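Local coordinates for protein glucose-6-phosphate isomerase (Thermus thermophilus, PDB 1ZZG) that probably catalyses the reversible isomerisation of glucose 6-phosphate to fructose 6-phosphate in glycolysis and gluconeogenesis, at residues V194-L199 with D207-G212; V138-L143 with E149-H154; R28-K33 with S39-M44. All blocks are in the same frame, centred on the assembly; numbering follows the deposited sequence.

From the N terminus, contact 3 comes first: the chain leaves helix 20-32 and, after the five residues 34-38, residues 39-44 fold back against 28-33. Contact 2 closes next, where the run from helix 130-147 into strand 155-159 of the five-stranded parallel sheet turns residues 149-154 against 138-143. Contact 1 follows, pairing helix 193-201 with helix 206-221 soon after that sheet's edge strand 176-179. The three loops lie in series, so none nests in or crosses another. Centres of contacts 1 and 3 are about 21 Å apart, those of 1 and 2 about 27 Å, and contact 2 lies farthest out, about 39 Å from contact 3.

Contact 1 (V194-L199 with D207-G212); sequences VGLLPL and DALLMG
The apolar contact between Leu-199 and Leu-209 is the closest between the two helical segments, with Leu-199 CD1 lying 3.6 Å from Leu-209 CD2. The two side chains meet at about a right angle. The same methyl, Leu-209 CD2, also receives Leu-196 CD2 at 4.0 Å, this time at an oblique inclination, so one methyl of Leu-209 touches two leucines that are three residues apart on helix 193-201. Its position follows from the first torsion: CG lies opposite the backbone N (chi1 -176°), which sends the branch out from helix 206-221. Leu-196 CD2 is shared in turn, for it lies 4.4 Å from Leu-210 CD2. Leu-196 and Leu-210 do not aim their CB atoms at the facing helix, and it is their outer methyls that bring them into contact.

Backbone interactions stay within each helix. Leu-199 N bonds to Gly-195 O over 3.1 Å, whereas the N of Pro-198 has no bond to the preceding turn, and the helix is kinked there. The segment axes run nearly antiparallel, at 150°, and approach to 11.7 Å, a spacing bridged by leucine side chains.

The polar contact of Asp-207 lies off this seam: its OD2 forms a salt bridge with Arg-57, its CB pointing away from the facing helix. The apolar cluster itself is extended by Leu-84 of helix 79-88, which touches both Leu-199 and Leu-209, and by Leu-53 of helix 52-61, which packs on Leu-210.

All four leucines are buried and no hydrogen bond spans the segments. The helical hairpin is therefore joined here by methyl-to-methyl dispersion contacts and the exclusion of water, so the fit at this contact probably rests on branch shape, with no directional bond across the segments.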
# COMPACT_ATOMS: atom_id res chain seq x y z
N VAL A 194 19.63 -9.88 0.08
CA VAL A 194 18.53 -9.14 -0.55
C VAL A 194 18.13 -7.99 0.37
O VAL A 194 17.96 -6.85 -0.07
CB VAL A 194 17.29 -10.03 -0.78
CG1 VAL A 194 16.09 -9.18 -1.18
CG2 VAL A 194 17.58 -11.06 -1.86
N GLY A 195 17.98 -8.29 1.66
CA GLY A 195 17.62 -7.26 2.62
C GLY A 195 18.81 -6.74 3.41
O GLY A 195 18.84 -5.56 3.78
N LEU A 196 19.80 -7.59 3.66
CA LEU A 196 20.96 -7.17 4.44
C LEU A 196 21.79 -6.07 3.78
O LEU A 196 22.21 -5.12 4.46
CB LEU A 196 21.86 -8.36 4.76
CG LEU A 196 21.16 -9.46 5.57
CD1 LEU A 196 22.13 -10.59 5.82
CD2 LEU A 196 20.62 -8.88 6.87
N LEU A 197 22.01 -6.17 2.48
CA LEU A 197 22.80 -5.17 1.78
C LEU A 197 22.17 -3.77 1.89
O LEU A 197 22.81 -2.83 2.36
CB LEU A 197 22.99 -5.55 0.30
CG LEU A 197 23.89 -4.58 -0.48
CD1 LEU A 197 25.26 -4.49 0.20
CD2 LEU A 197 24.04 -5.05 -1.92
N PRO A 198 20.92 -3.61 1.44
CA PRO A 198 20.34 -2.26 1.57
C PRO A 198 20.28 -1.80 3.02
O PRO A 198 20.51 -0.64 3.31
CB PRO A 198 18.95 -2.40 0.92
CG PRO A 198 18.66 -3.89 1.02
CD PRO A 198 20.00 -4.50 0.71
N LEU A 199 19.98 -2.72 3.95
CA LEU A 199 19.92 -2.35 5.36
C LEU A 199 21.26 -1.85 5.88
O LEU A 199 21.32 -0.98 6.76
CB LEU A 199 19.44 -3.51 6.22
CG LEU A 199 17.93 -3.60 6.44
CD1 LEU A 199 17.64 -4.81 7.32
CD2 LEU A 199 17.41 -2.32 7.09
N ASP A 207 22.90 -7.58 12.81
CA ASP A 207 23.07 -8.63 13.82
C ASP A 207 21.78 -8.82 14.62
O ASP A 207 21.34 -9.95 14.86
CB ASP A 207 24.22 -8.26 14.76
CG ASP A 207 25.54 -8.10 14.03
OD1 ASP A 207 26.31 -9.08 13.97
OD2 ASP A 207 25.80 -6.99 13.50
N ALA A 208 21.17 -7.71 15.04
CA ALA A 208 19.95 -7.76 15.83
C ALA A 208 18.81 -8.35 15.01
O ALA A 208 17.98 -9.08 15.53
CB ALA A 208 19.58 -6.36 16.33
N LEU A 209 18.77 -8.02 13.73
CA LEU A 209 17.73 -8.55 12.87
C LEU A 209 17.79 -10.08 12.83
O LEU A 209 16.78 -10.75 13.03
CB LEU A 209 17.89 -7.99 11.45
CG LEU A 209 16.82 -8.35 10.42
CD1 LEU A 209 15.51 -7.61 10.73
CD2 LEU A 209 17.33 -7.96 9.04
N LEU A 210 18.99 -10.62 12.60
CA LEU A 210 19.15 -12.08 12.53
C LEU A 210 18.96 -12.75 13.89
O LEU A 210 18.47 -13.88 13.96
CB LEU A 210 20.52 -12.44 11.93
CG LEU A 210 20.81 -11.87 10.53
CD1 LEU A 210 22.16 -12.39 10.03
CD2 LEU A 210 19.71 -12.28 9.55
N MET A 211 19.33 -12.06 14.96
CA MET A 211 19.16 -12.60 16.31
C MET A 211 17.66 -12.79 16.58
O MET A 211 17.24 -13.80 17.12
CB MET A 211 19.72 -11.64 17.35
CG MET A 211 21.23 -11.48 17.32
SD MET A 211 21.72 -10.21 18.49
CE MET A 211 20.74 -10.73 19.95
N GLY A 212 16.87 -11.79 16.20
CA GLY A 212 15.43 -11.89 16.40
C GLY A 212 14.85 -13.03 15.59
O GLY A 212 13.96 -13.74 16.06

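Contact 2 (V138-L143 with E149-H154); sequences VFLKWL and EDWRRH
Trp-151 O accepts a bond from His-154 N at 2.8 Å, and this short turn carries both residues that meet helix 130-147, Trp-151 against Leu-140 and Leu-143, His-154 against Leu-143. The contact across the segments is itself apolar. Leu-140 CD2 comes 3.4 Å from Trp-151 CZ3, approaching the six-membered part of the indole obliquely. Leu-143 meets the same residue near its backbone, with its CB 4.1 Å from Trp-151 CB, and its carbonyl O also borders that CB. Farther out, Leu-143 CD2 lies 4.1 Å from His-154 CB, so this leucine spans a full turn of the 3-10 segment.

The indole reaches helix 130-147 because its CG is placed between the backbone N and the carbonyl carbon (chi1 71°). Arg-152 CG lies over the centre of one face, 3.5 Å above the ring plane, a CH-pi type of approach. The guanidinium of the same arginine turns a face to Trp-151 NE1 and forms a salt bridge with Glu-173, while Lys-144 makes a cation-pi contact with the indole.

The imidazole leads away from Leu-143. His-154 ND1 bonds to Thr-118 O, and NE2 makes a weak bond, 3.4 Å and 135°, to Asp-150 OD2, which lies in the ring plane at its edge. The ND1 bond, with the weak NE2 bond, would favour this ring rotation.

Leu-140 also packs on Val-325 of the second subunit, and Leu-143 on Val-120. Adjacent parallel strands 118-124 and 155-159 are joined through helix 130-147 as a beta-alpha-beta crossover, and the contact lies at the helix-to-strand return of that unit, as in the alpha/beta sandwich of SIS domains.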
# COMPACT_ATOMS: atom_id res chain seq x y z
N VAL A 138 18.67 0.11 -18.75
CA VAL A 138 18.57 1.56 -18.74
C VAL A 138 19.60 2.21 -17.82
O VAL A 138 20.29 3.14 -18.23
CB VAL A 138 17.15 2.00 -18.31
CG1 VAL A 138 17.08 3.51 -18.18
CG2 VAL A 138 16.12 1.51 -19.32
N PHE A 139 19.72 1.72 -16.59
CA PHE A 139 20.70 2.33 -15.69
C PHE A 139 22.14 2.07 -16.12
O PHE A 139 23.01 2.91 -15.91
CB PHE A 139 20.49 1.86 -14.24
CG PHE A 139 19.64 2.80 -13.43
CD1 PHE A 139 18.25 2.72 -13.47
CD2 PHE A 139 20.22 3.82 -12.68
CE1 PHE A 139 17.46 3.63 -12.78
CE2 PHE A 139 19.44 4.74 -11.99
CZ PHE A 139 18.06 4.65 -12.03
N LEU A 140 22.40 0.92 -16.74
CA LEU A 140 23.75 0.61 -17.19
C LEU A 140 24.24 1.69 -18.16
O LEU A 140 25.35 2.19 -18.01
CB LEU A 140 23.77 -0.76 -17.85
CG LEU A 140 24.32 -1.90 -16.99
CD1 LEU A 140 24.24 -3.20 -17.76
CD2 LEU A 140 25.76 -1.60 -16.61
N LYS A 141 23.41 2.04 -19.13
CA LYS A 141 23.74 3.07 -20.12
C LYS A 141 24.07 4.37 -19.38
O LYS A 141 25.06 5.04 -19.68
CB LYS A 141 22.54 3.27 -21.05
CG LYS A 141 22.72 4.34 -22.13
CD LYS A 141 21.42 4.64 -22.86
CE LYS A 141 21.57 5.80 -23.85
NZ LYS A 141 22.56 5.52 -24.93
N TRP A 142 23.24 4.70 -18.40
CA TRP A 142 23.37 5.91 -17.61
C TRP A 142 24.70 5.92 -16.84
O TRP A 142 25.44 6.90 -16.88
CB TRP A 142 22.19 5.98 -16.64
CG TRP A 142 22.08 7.22 -15.80
CD1 TRP A 142 21.69 8.46 -16.21
CD2 TRP A 142 22.30 7.31 -14.40
NE1 TRP A 142 21.63 9.32 -15.14
CE2 TRP A 142 22.00 8.63 -14.01
CE3 TRP A 142 22.71 6.39 -13.42
CZ2 TRP A 142 22.10 9.07 -12.68
CZ3 TRP A 142 22.81 6.82 -12.10
CH2 TRP A 142 22.51 8.16 -11.75
N LEU A 143 24.99 4.81 -16.17
CA LEU A 143 26.22 4.71 -15.39
C LEU A 143 27.47 4.86 -16.25
O LEU A 143 28.37 5.64 -15.91
CB LEU A 143 26.27 3.36 -14.68
CG LEU A 143 25.26 3.15 -13.55
CD1 LEU A 143 25.44 1.74 -12.98
CD2 LEU A 143 25.47 4.20 -12.47
N GLU A 149 35.10 4.72 -16.76
CA GLU A 149 35.69 3.49 -16.25
C GLU A 149 35.32 3.16 -14.82
O GLU A 149 35.52 2.04 -14.36
CB GLU A 149 37.22 3.55 -16.36
CG GLU A 149 37.73 3.24 -17.74
CD GLU A 149 37.23 1.90 -18.23
OE1 GLU A 149 37.59 0.87 -17.62
OE2 GLU A 149 36.47 1.87 -19.21
N ASP A 150 34.78 4.13 -14.10
CA ASP A 150 34.42 3.91 -12.72
C ASP A 150 32.99 3.42 -12.54
O ASP A 150 32.50 3.35 -11.41
CB ASP A 150 34.64 5.20 -11.92
CG ASP A 150 34.70 4.96 -10.43
OD1 ASP A 150 35.53 4.12 -10.00
OD2 ASP A 150 33.93 5.60 -9.69
N TRP A 151 32.31 3.08 -13.63
CA TRP A 151 30.93 2.62 -13.52
C TRP A 151 30.79 1.31 -12.74
O TRP A 151 29.87 1.16 -11.94
CB TRP A 151 30.29 2.46 -14.91
CG TRP A 151 30.79 1.30 -15.74
CD1 TRP A 151 31.82 1.31 -16.63
CD2 TRP A 151 30.25 -0.04 -15.77
NE1 TRP A 151 31.96 0.08 -17.22
CE2 TRP A 151 31.01 -0.77 -16.71
CE3 TRP A 151 29.20 -0.68 -15.09
CZ2 TRP A 151 30.75 -2.12 -17.00
CZ3 TRP A 151 28.95 -2.03 -15.38
CH2 TRP A 151 29.72 -2.73 -16.33
N ARG A 152 31.70 0.38 -12.96
CA ARG A 152 31.64 -0.91 -12.28
C ARG A 152 31.51 -0.83 -10.77
O ARG A 152 30.86 -1.68 -10.16
CB ARG A 152 32.86 -1.76 -12.64
CG ARG A 152 32.92 -2.10 -14.12
CD ARG A 152 34.00 -3.12 -14.44
NE ARG A 152 33.98 -3.43 -15.87
CZ ARG A 152 34.44 -2.63 -16.82
NH1 ARG A 152 34.97 -1.45 -16.50
NH2 ARG A 152 34.33 -2.97 -18.09
N ARG A 153 32.12 0.18 -10.16
CA ARG A 153 32.05 0.31 -8.71
C ARG A 153 30.66 0.73 -8.25
O ARG A 153 30.31 0.54 -7.09
CB ARG A 153 33.08 1.34 -8.21
CG ARG A 153 33.27 1.32 -6.70
CD ARG A 153 34.19 2.43 -6.20
NE ARG A 153 34.36 2.37 -4.75
CZ ARG A 153 34.95 3.31 -4.01
NH1 ARG A 153 35.43 4.41 -4.58
NH2 ARG A 153 35.05 3.16 -2.70
N HIS A 154 29.88 1.29 -9.17
CA HIS A 154 28.53 1.76 -8.84
C HIS A 154 27.42 0.74 -9.09
O HIS A 154 26.24 1.06 -8.94
CB HIS A 154 28.24 3.06 -9.60
CG HIS A 154 29.09 4.22 -9.18
ND1 HIS A 154 28.60 5.29 -8.47
CD2 HIS A 154 30.42 4.45 -9.33
CE1 HIS A 154 29.58 6.13 -8.21
NE2 HIS A 154 30.70 5.65 -8.71

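Contact 3 (R28-K33 with S39-M44); sequences RRLLAK and SMLGWM
Ser-39 and Lys-33 meet where the loop after helix 20-32 folds back on the end of that helix. Ser-39 CB lies 3.2 Å from Lys-33 O, a contact with the backbone carbonyl; Ser-39 OG makes a weak hydrogen bond to Glu-36 O within the intervening loop. Met-40 has left-handed helical backbone angles (phi 58°, psi 35°), and its N bonds to Glu-183. The next residue, Leu-41, then points toward the helix.

Both branches of Leu-41 reach Leu-30. Its CD1 lies 3.5 Å from Leu-30 O and also borders Lys-33 CB, while CD2 meets Leu-30 CD1 at 3.9 Å, the side chains inclined to each other. The lysine chain runs on, extended, away from this contact to a salt bridge with Glu-390.

Past Gly-42, the Trp-43 ring meets Trp-383 of helix 371-391 edge-to-face and, separately, stacks with Phe-188. Met-44 CG lies 3.6 Å above one face of the Trp-43 indole, offset toward the rim. A bond from Met-44 N to Leu-41 O, 3.1 Å long, closes the turn between the two residues that touch Leu-30. Beyond CG the methionine chain is extended and meets Leu-30 tip to tip, its CE 3.8 Å from both CG and CD2 of that leucine.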
# COMPACT_ATOMS: atom_id res chain seq x y z
N ARG A 28 6.29 -31.78 11.84
CA ARG A 28 7.17 -32.91 11.52
C ARG A 28 7.36 -33.02 10.00
O ARG A 28 8.48 -33.17 9.51
CB ARG A 28 6.57 -34.22 12.06
CG ARG A 28 7.49 -35.44 11.92
CD ARG A 28 6.70 -36.75 11.92
NE ARG A 28 5.83 -36.85 10.75
CZ ARG A 28 6.26 -37.00 9.50
NH1 ARG A 28 7.55 -37.09 9.24
NH2 ARG A 28 5.39 -37.03 8.50
N ARG A 29 6.26 -32.94 9.26
CA ARG A 29 6.32 -33.03 7.80
C ARG A 29 7.24 -31.97 7.21
O ARG A 29 7.99 -32.24 6.27
CB ARG A 29 4.93 -32.88 7.18
CG ARG A 29 4.01 -34.06 7.42
CD ARG A 29 2.71 -33.89 6.66
NE ARG A 29 1.83 -35.04 6.86
CZ ARG A 29 0.71 -35.27 6.18
NH1 ARG A 29 0.32 -34.42 5.24
NH2 ARG A 29 -0.02 -36.34 6.44
N LEU A 30 7.17 -30.76 7.76
CA LEU A 30 8.01 -29.67 7.26
C LEU A 30 9.48 -29.93 7.57
O LEU A 30 10.34 -29.82 6.68
CB LEU A 30 7.58 -28.35 7.89
CG LEU A 30 8.41 -27.11 7.52
CD1 LEU A 30 8.27 -26.80 6.03
CD2 LEU A 30 7.97 -25.92 8.36
N LEU A 31 9.78 -30.26 8.82
CA LEU A 31 11.16 -30.52 9.23
C LEU A 31 11.76 -31.74 8.53
O LEU A 31 12.98 -31.78 8.30
CB LEU A 31 11.25 -30.67 10.75
CG LEU A 31 10.90 -29.43 11.59
CD1 LEU A 31 11.01 -29.75 13.07
CD2 LEU A 31 11.85 -28.29 11.22
N ALA A 32 10.93 -32.72 8.19
CA ALA A 32 11.42 -33.91 7.52
C ALA A 32 11.94 -33.57 6.12
O ALA A 32 12.78 -34.27 5.57
CB ALA A 32 10.32 -34.97 7.41
N LYS A 33 11.44 -32.47 5.57
CA LYS A 33 11.84 -32.04 4.22
C LYS A 33 13.20 -31.35 4.15
O LYS A 33 13.74 -31.17 3.05
CB LYS A 33 10.78 -31.12 3.63
CG LYS A 33 9.45 -31.79 3.31
CD LYS A 33 8.42 -30.77 2.84
CE LYS A 33 7.11 -31.46 2.46
NZ LYS A 33 6.08 -30.50 2.00
N SER A 39 14.25 -28.45 -1.44
CA SER A 39 13.10 -28.31 -0.55
C SER A 39 12.75 -26.83 -0.32
O SER A 39 11.70 -26.50 0.22
CB SER A 39 13.37 -29.00 0.79
OG SER A 39 14.47 -28.40 1.46
N MET A 40 13.65 -25.95 -0.75
CA MET A 40 13.45 -24.50 -0.62
C MET A 40 13.21 -24.02 0.82
O MET A 40 12.46 -23.08 1.06
CB MET A 40 12.28 -24.07 -1.51
CG MET A 40 12.46 -24.41 -2.98
SD MET A 40 14.04 -23.80 -3.64
CE MET A 40 13.73 -22.02 -3.69
N LEU A 41 13.87 -24.67 1.78
CA LEU A 41 13.74 -24.32 3.19
C LEU A 41 14.96 -23.58 3.74
O LEU A 41 15.14 -23.48 4.96
CB LEU A 41 13.49 -25.59 4.02
CG LEU A 41 12.27 -26.41 3.57
CD1 LEU A 41 12.07 -27.61 4.51
CD2 LEU A 41 11.03 -25.54 3.58
N GLY A 42 15.80 -23.07 2.84
CA GLY A 42 17.00 -22.35 3.26
C GLY A 42 16.75 -21.12 4.12
O GLY A 42 17.66 -20.65 4.81
N TRP A 43 15.54 -20.59 4.09
CA TRP A 43 15.21 -19.41 4.89
C TRP A 43 15.28 -19.69 6.39
O TRP A 43 15.34 -18.77 7.20
CB TRP A 43 13.83 -18.88 4.53
CG TRP A 43 12.77 -19.92 4.51
CD1 TRP A 43 12.37 -20.66 3.43
CD2 TRP A 43 11.98 -20.37 5.61
NE1 TRP A 43 11.39 -21.55 3.80
CE2 TRP A 43 11.13 -21.39 5.13
CE3 TRP A 43 11.92 -20.01 6.97
CZ2 TRP A 43 10.22 -22.06 5.96
CZ3 TRP A 43 11.01 -20.68 7.79
CH2 TRP A 43 10.18 -21.69 7.28
N MET A 44 15.29 -20.97 6.77
CA MET A 44 15.38 -21.32 8.18
C MET A 44 16.81 -21.13 8.66
O MET A 44 17.05 -20.86 9.84
CB MET A 44 15.00 -22.79 8.39
CG MET A 44 13.61 -23.18 7.94
SD MET A 44 13.36 -24.97 8.13
CE MET A 44 11.66 -25.13 7.61